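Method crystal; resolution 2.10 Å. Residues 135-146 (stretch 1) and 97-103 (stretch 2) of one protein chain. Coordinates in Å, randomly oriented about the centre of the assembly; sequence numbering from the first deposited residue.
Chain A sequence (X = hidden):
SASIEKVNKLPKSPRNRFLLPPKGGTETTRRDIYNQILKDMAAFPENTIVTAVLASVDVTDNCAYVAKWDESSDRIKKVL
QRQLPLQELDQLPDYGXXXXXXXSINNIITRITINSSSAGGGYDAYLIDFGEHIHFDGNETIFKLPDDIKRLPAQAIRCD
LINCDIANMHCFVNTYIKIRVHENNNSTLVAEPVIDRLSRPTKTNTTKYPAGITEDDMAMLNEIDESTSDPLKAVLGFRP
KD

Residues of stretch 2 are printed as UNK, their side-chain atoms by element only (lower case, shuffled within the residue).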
# COMPACT_ATOMS: atom_id res chain seq x y z
N HIS A 135 -6.06 -6.49 -8.80
CA HIS A 135 -5.80 -7.62 -9.72
C HIS A 135 -4.56 -7.28 -10.54
O HIS A 135 -4.45 -6.17 -11.00
CB HIS A 135 -7.03 -7.90 -10.57
CG HIS A 135 -6.80 -9.06 -11.46
ND1 HIS A 135 -6.73 -10.33 -10.98
CD2 HIS A 135 -6.58 -9.15 -12.77
CE1 HIS A 135 -6.51 -11.14 -11.97
NE2 HIS A 135 -6.41 -10.45 -13.05
N PHE A 136 -3.66 -8.23 -10.70
CA PHE A 136 -2.42 -8.00 -11.46
C PHE A 136 -2.46 -8.90 -12.68
O PHE A 136 -2.33 -10.11 -12.54
CB PHE A 136 -1.25 -8.26 -10.52
CG PHE A 136 0.13 -7.99 -11.05
CD1 PHE A 136 0.84 -8.98 -11.70
CD2 PHE A 136 0.76 -6.79 -10.83
CE1 PHE A 136 2.13 -8.75 -12.14
CE2 PHE A 136 2.04 -6.56 -11.28
CZ PHE A 136 2.72 -7.54 -11.94
N ASP A 137 -2.58 -8.29 -13.85
CA ASP A 137 -2.70 -8.99 -15.15
C ASP A 137 -1.45 -9.78 -15.48
O ASP A 137 -1.59 -10.81 -16.06
CB ASP A 137 -2.97 -8.02 -16.27
CG ASP A 137 -4.40 -7.59 -16.28
OD1 ASP A 137 -5.20 -8.34 -15.81
OD2 ASP A 137 -4.67 -6.52 -16.74
N GLY A 138 -0.28 -9.28 -15.13
CA GLY A 138 1.00 -9.91 -15.48
C GLY A 138 1.66 -9.22 -16.65
O GLY A 138 2.68 -9.67 -17.09
N ASN A 139 1.06 -8.16 -17.16
CA ASN A 139 1.63 -7.36 -18.26
C ASN A 139 2.21 -6.07 -17.69
O ASN A 139 2.69 -5.27 -18.45
CB ASN A 139 0.54 -7.00 -19.27
CG ASN A 139 -0.53 -6.16 -18.62
OD1 ASN A 139 -0.58 -6.07 -17.42
ND2 ASN A 139 -1.40 -5.55 -19.39
N GLU A 140 2.10 -5.87 -16.38
CA GLU A 140 2.56 -4.63 -15.70
C GLU A 140 4.09 -4.52 -15.70
O GLU A 140 4.76 -5.56 -15.61
CB GLU A 140 2.01 -4.58 -14.27
CG GLU A 140 0.51 -4.41 -14.20
CD GLU A 140 -0.28 -5.71 -14.20
OE1 GLU A 140 0.34 -6.77 -14.39
OE2 GLU A 140 -1.51 -5.65 -14.00
N THR A 141 4.59 -3.28 -15.80
CA THR A 141 6.04 -2.99 -15.76
C THR A 141 6.45 -3.07 -14.29
O THR A 141 5.98 -2.27 -13.52
CB THR A 141 6.29 -1.57 -16.25
OG1 THR A 141 5.99 -1.58 -17.63
CG2 THR A 141 7.71 -1.12 -16.03
N ILE A 142 7.35 -3.99 -13.96
CA ILE A 142 7.73 -4.25 -12.55
C ILE A 142 9.24 -4.16 -12.37
O ILE A 142 9.96 -4.40 -13.31
CB ILE A 142 7.18 -5.60 -12.09
CG1 ILE A 142 7.79 -6.76 -12.86
CG2 ILE A 142 5.67 -5.62 -12.17
CD1 ILE A 142 7.77 -8.04 -12.13
N PHE A 143 9.66 -3.86 -11.16
CA PHE A 143 11.09 -3.70 -10.82
C PHE A 143 11.44 -4.37 -9.49
O PHE A 143 10.58 -4.60 -8.68
CB PHE A 143 11.41 -2.23 -10.59
CG PHE A 143 10.91 -1.31 -11.66
CD1 PHE A 143 11.62 -1.15 -12.83
CD2 PHE A 143 9.73 -0.62 -11.50
CE1 PHE A 143 11.16 -0.29 -13.81
CE2 PHE A 143 9.27 0.23 -12.48
CZ PHE A 143 10.00 0.40 -13.63
N LYS A 144 12.72 -4.67 -9.37
CA LYS A 144 13.37 -5.21 -8.16
C LYS A 144 13.73 -4.05 -7.25
O LYS A 144 14.14 -3.03 -7.72
CB LYS A 144 14.64 -5.96 -8.55
CG LYS A 144 15.31 -6.69 -7.40
CD LYS A 144 16.80 -6.67 -7.49
CE LYS A 144 17.37 -8.02 -7.81
NZ LYS A 144 17.49 -8.83 -6.57
N LEU A 145 13.48 -4.19 -5.97
CA LEU A 145 13.85 -3.10 -5.06
C LEU A 145 15.22 -3.42 -4.50
O LEU A 145 15.53 -4.56 -4.37
CB LEU A 145 12.86 -3.06 -3.91
CG LEU A 145 11.47 -2.55 -4.22
CD1 LEU A 145 10.54 -2.98 -3.12
CD2 LEU A 145 11.48 -1.05 -4.35
N PRO A 146 16.04 -2.42 -4.15
CA PRO A 146 17.26 -2.68 -3.44
C PRO A 146 16.85 -3.24 -2.07
O PRO A 146 15.92 -2.78 -1.47
CB PRO A 146 17.95 -1.32 -3.34
CG PRO A 146 16.87 -0.34 -3.61
CD PRO A 146 15.89 -1.04 -4.51
N UNK A 97 6.81 -12.27 -1.74
CA UNK A 97 8.06 -11.48 -1.87
C UNK A 97 7.70 -10.05 -2.26
O UNK A 97 6.76 -9.86 -2.97
c UNK A 97 9.82 -13.33 -1.95
c UNK A 97 9.11 -12.21 -2.70
o UNK A 97 9.51 -13.54 -0.79
o UNK A 97 10.66 -13.98 -2.52
N UNK A 98 8.49 -9.09 -1.82
CA UNK A 98 8.19 -7.66 -2.10
C UNK A 98 8.99 -7.13 -3.30
O UNK A 98 10.15 -7.42 -3.41
c UNK A 98 8.40 -6.84 -0.83
c UNK A 98 7.95 -6.94 1.62
c UNK A 98 8.21 -5.37 -1.08
c UNK A 98 7.48 -7.35 0.28
N UNK A 99 8.32 -6.38 -4.16
CA UNK A 99 8.89 -5.76 -5.37
C UNK A 99 8.17 -4.45 -5.66
O UNK A 99 7.44 -3.98 -4.82
c UNK A 99 5.30 -8.21 -8.10
c UNK A 99 7.00 -8.28 -6.44
c UNK A 99 5.82 -8.75 -6.96
c UNK A 99 5.96 -7.19 -8.73
c UNK A 99 7.15 -6.72 -8.22
c UNK A 99 7.68 -7.25 -7.07
c UNK A 99 8.98 -6.74 -6.53
N UNK A 100 8.43 -3.86 -6.82
CA UNK A 100 7.80 -2.58 -7.17
C UNK A 100 7.05 -2.68 -8.49
O UNK A 100 7.41 -3.47 -9.33
c UNK A 100 8.85 -1.51 -7.20
N UNK A 101 5.98 -1.91 -8.60
CA UNK A 101 5.15 -1.86 -9.82
C UNK A 101 5.01 -0.40 -10.23
O UNK A 101 4.90 0.45 -9.40
c UNK A 101 2.97 -2.03 -8.54
c UNK A 101 3.04 -2.66 -10.95
c UNK A 101 3.81 -2.59 -9.66
N UNK A 102 5.03 -0.17 -11.53
CA UNK A 102 4.92 1.20 -12.05
C UNK A 102 3.48 1.50 -12.44
O UNK A 102 2.89 0.70 -13.10
c UNK A 102 6.08 3.83 -13.41
c UNK A 102 5.84 1.34 -13.26
c UNK A 102 5.59 2.59 -14.10
c UNK A 102 6.20 2.45 -15.47
N UNK A 103 2.95 2.58 -11.92
CA UNK A 103 1.67 3.12 -12.41
C UNK A 103 2.14 4.07 -13.52
O UNK A 103 2.62 5.11 -13.20
o UNK A 103 -1.09 5.05 -11.05
c UNK A 103 0.90 3.84 -11.31
c UNK A 103 -0.31 4.58 -11.84
o UNK A 103 -0.45 4.65 -13.03
O HOH W 1 12.40 -6.74 -5.14
O HOH W 2 2.70 -1.00 -14.92

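Position 97 carries two carbons, the second holding two oxygens: a short carboxylate. None of it reaches stretch 1. The residue is Asp97, and it lies outside the contact.

Position 98 has four side-chain carbons, forked at the first, with one arm two carbons long; its one-carbon arm lies against Leu145. That pattern is isoleucine. In Ile98 the one-carbon arm serves the contact, CG2 lying 3.9 Å from Leu145 CD1, while the longer arm leads away. Its backbone reaches stretch 1 through a water, which donates to Ile98 O (2.9 Å) and accepts from Leu145 N (2.9 Å), so the pairing of the two chains continues through solvent where direct hydrogen bonds have stopped.

Position 99 shows one carbon and then a ring of six carbons whose edge meets Ile142; no oxygen is attached, which excludes tyrosine and leaves phenylalanine. From the Phe99 ring, CE2 lies 3.8 Å from Ile142 CG2, and Phe99 CB comes within 3.4 Å of Phe143 O. Leu145 CD1 rests 3.7 Å from the backbone at Phe99 O.

Position 100 has a single side-chain carbon, close to Phe143 and Leu145, so it is alanine. Ala100 pairs with Phe143 in the hydrogen-bonded kind of antiparallel bridge: Ala100 N donates to Phe143 O at 2.9 Å, and Phe143 N donates to Ala100 O, also at 2.9 Å. The small methyl lies near two larger neighbours, with Ala100 CB 4.3 Å from Phe143 CB and 3.9 Å from Leu145 CD2. Ala100 O also receives a CA-H...O contact from Ile142 CA at 3.3 Å.

Position 101 has three carbons, one carrying the other two, and one of its methyls meets Phe136, Glu140 and Ile142: valine. Val101 faces Ile142 in a non-hydrogen-bonded pair, their CA atoms 4.5 Å apart. The methyl Val101 CG2 gathers the three neighbours: Phe136 CE2 at 4.0 Å, at the ring edge, Glu140 CB at 4.0 Å and Ile142 CG2 at 4.1 Å. The carboxylate of Glu140 leads away and accepts hydrogen bonds from the backbone N of Asp137 and Gly138, leaving its CB to the valine.

Position 102 has four carbons forked at the second, touching Thr141 and the ring edge of Phe143, hence leucine. Leu102 CB meets that edge at Phe143 CE2 (3.7 Å), and Leu102 CD2 lies 3.9 Å from Thr141 CG2. Leu102 N donates to Thr141 O at 3.0 Å; a second water accepts from Thr141 N (3.1 Å) and donates to Leu102 O (2.5 Å).

Position 103 again has two carbons, the second with two oxygens, and points away from stretch 1. This is Asp103, and both carboxylate oxygens are hydrogen-bonded elsewhere in the structure.

The contact works as a short antiparallel pairing. Three direct backbone hydrogen bonds set the register, and a water extends the pairing at each end. The rule to read here is that the backbone fixes the register, and the alternation of the strand sends Ile142 and Val101 to one face and Phe143 and Ala100 to the other. Apolar groups pack on both faces, while Asp97 and Asp103 stay clear of the contact.

Stretch 2 97-103: DIFAVLD
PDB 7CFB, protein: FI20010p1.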